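Local coordinates for shikimate 5-dehydrogenase (Thermus thermophilus, PDB 2D5C) that catalyses the reversible NADPH-linked reduction of 3-dehydroshikimate to shikimate, a step of the chorismate pathway that leads to the aromatic amino acids, at the interface of chains A and B. Coordinates in Å, arbitrary orientation; residue numbers count along the deposited sequence, not the author numbering. Chains: chain A/B, shikimate 5-dehydrogenase.

The interface of chains A and B. Residues chain A 88, 90, 93, 95; chain B 73, 88, 95, 97, 242.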
loop_
_atom_site.group_PDB
_atom_site.type_symbol
_atom_site.label_atom_id
_atom_site.label_comp_id
_atom_site.label_asym_id
_atom_site.label_seq_id
_atom_site.Cartn_x
_atom_site.Cartn_y
_atom_site.Cartn_z
ATOM N N LEU A 88 -1.588 -0.270 6.142
ATOM C CA LEU A 88 -0.447 0.007 5.257
ATOM C C LEU A 88 -0.288 1.517 5.157
ATOM O O LEU A 88 -1.277 2.224 4.976
ATOM C CB LEU A 88 -0.709 -0.550 3.852
ATOM C CG LEU A 88 0.203 -0.063 2.722
ATOM C CD1 LEU A 88 1.627 -0.507 2.990
ATOM C CD2 LEU A 88 -0.290 -0.618 1.372
ATOM N N VAL A 90 1.359 4.579 3.032
ATOM C CA VAL A 90 1.971 4.993 1.771
ATOM C C VAL A 90 1.737 6.500 1.610
ATOM O O VAL A 90 0.602 6.969 1.693
ATOM C CB VAL A 90 1.367 4.241 0.562
ATOM C CG1 VAL A 90 1.852 2.785 0.546
ATOM C CG2 VAL A 90 -0.145 4.294 0.627
ATOM N N ARG A 93 -0.504 8.277 3.931
ATOM C CA ARG A 93 -1.908 7.886 3.904
ATOM C C ARG A 93 -1.993 6.496 4.541
ATOM O O ARG A 93 -1.050 5.715 4.459
ATOM C CB ARG A 93 -2.416 7.819 2.461
ATOM C CG ARG A 93 -2.028 9.009 1.580
ATOM C CD ARG A 93 -2.582 10.319 2.109
ATOM N NE ARG A 93 -2.201 11.425 1.234
ATOM C CZ ARG A 93 -2.570 12.688 1.422
ATOM N NH1 ARG A 93 -3.334 13.002 2.461
ATOM N NH2 ARG A 93 -2.182 13.630 0.569
ATOM N N PHE A 95 -4.118 2.886 4.773
ATOM C CA PHE A 95 -5.082 1.984 4.124
ATOM C C PHE A 95 -5.356 0.809 5.075
ATOM O O PHE A 95 -4.421 0.189 5.572
ATOM C CB PHE A 95 -4.494 1.434 2.820
ATOM C CG PHE A 95 -4.272 2.477 1.752
ATOM C CD1 PHE A 95 -3.441 2.207 0.671
ATOM C CD2 PHE A 95 -4.913 3.710 1.808
ATOM C CE1 PHE A 95 -3.249 3.157 -0.345
ATOM C CE2 PHE A 95 -4.726 4.663 0.799
ATOM C CZ PHE A 95 -3.898 4.386 -0.270
ATOM N N TRP B 73 -8.860 3.975 -5.722
ATOM C CA TRP B 73 -8.560 5.126 -4.895
ATOM C C TRP B 73 -7.463 5.921 -5.585
ATOM O O TRP B 73 -6.558 5.346 -6.191
ATOM C CB TRP B 73 -8.087 4.649 -3.520
ATOM C CG TRP B 73 -7.628 5.722 -2.577
ATOM C CD1 TRP B 73 -8.364 6.334 -1.607
ATOM C CD2 TRP B 73 -6.303 6.262 -2.476
ATOM N NE1 TRP B 73 -7.582 7.213 -0.902
ATOM C CE2 TRP B 73 -6.310 7.189 -1.414
ATOM C CE3 TRP B 73 -5.113 6.047 -3.180
ATOM C CZ2 TRP B 73 -5.167 7.904 -1.035
ATOM C CZ3 TRP B 73 -3.974 6.758 -2.803
ATOM C CH2 TRP B 73 -4.013 7.672 -1.740
ATOM N N LEU B 88 -0.379 1.005 -7.350
ATOM C CA LEU B 88 -0.040 -0.044 -6.390
ATOM C C LEU B 88 -1.217 -1.009 -6.368
ATOM O O LEU B 88 -2.371 -0.581 -6.390
ATOM C CB LEU B 88 0.140 0.547 -4.993
ATOM C CG LEU B 88 0.059 -0.437 -3.815
ATOM C CD1 LEU B 88 1.306 -1.305 -3.793
ATOM C CD2 LEU B 88 -0.069 0.347 -2.496
ATOM N N PHE B 95 -4.519 1.407 -6.356
ATOM C CA PHE B 95 -4.385 2.733 -5.772
ATOM C C PHE B 95 -3.467 3.561 -6.668
ATOM O O PHE B 95 -2.396 3.095 -7.044
ATOM C CB PHE B 95 -3.782 2.609 -4.374
ATOM C CG PHE B 95 -4.510 1.628 -3.499
ATOM C CD1 PHE B 95 -4.261 0.264 -3.607
ATOM C CD2 PHE B 95 -5.476 2.063 -2.610
ATOM C CE1 PHE B 95 -4.969 -0.653 -2.840
ATOM C CE2 PHE B 95 -6.190 1.150 -1.839
ATOM C CZ PHE B 95 -5.933 -0.201 -1.955
ATOM N N PHE B 97 -1.149 6.987 -7.485
ATOM C CA PHE B 97 -0.356 8.041 -6.873
ATOM C C PHE B 97 0.386 8.797 -7.969
ATOM O O PHE B 97 0.421 8.369 -9.111
ATOM C CB PHE B 97 0.701 7.443 -5.929
ATOM C CG PHE B 97 0.139 6.573 -4.838
ATOM C CD1 PHE B 97 -0.152 5.236 -5.081
ATOM C CD2 PHE B 97 -0.092 7.088 -3.570
ATOM C CE1 PHE B 97 -0.673 4.420 -4.061
ATOM C CE2 PHE B 97 -0.609 6.283 -2.551
ATOM C CZ PHE B 97 -0.898 4.946 -2.803
ATOM N N LEU B 242 6.931 2.992 -2.736
ATOM C CA LEU B 242 5.490 2.900 -2.551
ATOM C C LEU B 242 5.094 1.437 -2.671
ATOM O O LEU B 242 4.255 0.938 -1.920
ATOM C CB LEU B 242 4.738 3.694 -3.626
ATOM C CG LEU B 242 4.300 5.137 -3.376
ATOM C CD1 LEU B 242 3.635 5.673 -4.636
ATOM C CD2 LEU B 242 3.335 5.201 -2.198
#
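A:Phe95 and B:Phe95 stack at the heart of an apolar interface, two-fold symmetric as a whole, that joins the two subunits of the homodimer through the faces of their strands 86-90 and 93-97. Their side chains run past each other in opposite directions, the ring planes only 22° apart and slid so that each covers the rim of the other; A:Phe95 CE1 lies 3.4 Å from B:Phe95 CD2. The two rings are turned differently about their CB-CG bonds. The far end of A:Phe95 has a second partner. Its CE2-CZ edge points into a face of the B:Trp73 indole, edge-to-face with planes 77° apart for the six-membered ring, and CZ comes to 3.5 Å from B:Trp73 CZ3. Between a nearly parallel neighbour and a steeply turned one, the A:Phe95 ring is probably limited in how far it can tilt. The indole is brought there by a first torsion that sets CG opposite the backbone N (chi1 175°), while the rim of B:Phe97 (CD2) meets its edge within the same chain. Arginine A:Arg93 brings its aliphatic CG to B:Trp73 CH2 at 4.1 Å. Putting an alanine at B:Trp73 would probably leave the outer edge of A:Phe95 without its aromatic wall, freeing that ring to tilt and removing the neighbour of A:Arg93 CG. Further along, A:Val90 packs into the corner formed by B:Phe97 and B:Leu242, crossing both at about a right angle: methyl CG2 meets the ring tip at CZ (3.6 Å), and CB packs against B:Leu242 CD2 at 3.5 Å. That same leucine methyl sits over the centre of the B:Phe97 ring, so helix 229-244 backs the phenylalanine that receives the valine. Close to the two-fold axis, A:Leu88 and B:Leu88 meet tip to tip through their CD2 methyls, 4.0 Å apart. Centred about 15 Å from the catalytic B:Lys64, the patch is likely to serve assembly, helping to hold the two subunits of the homodimer together.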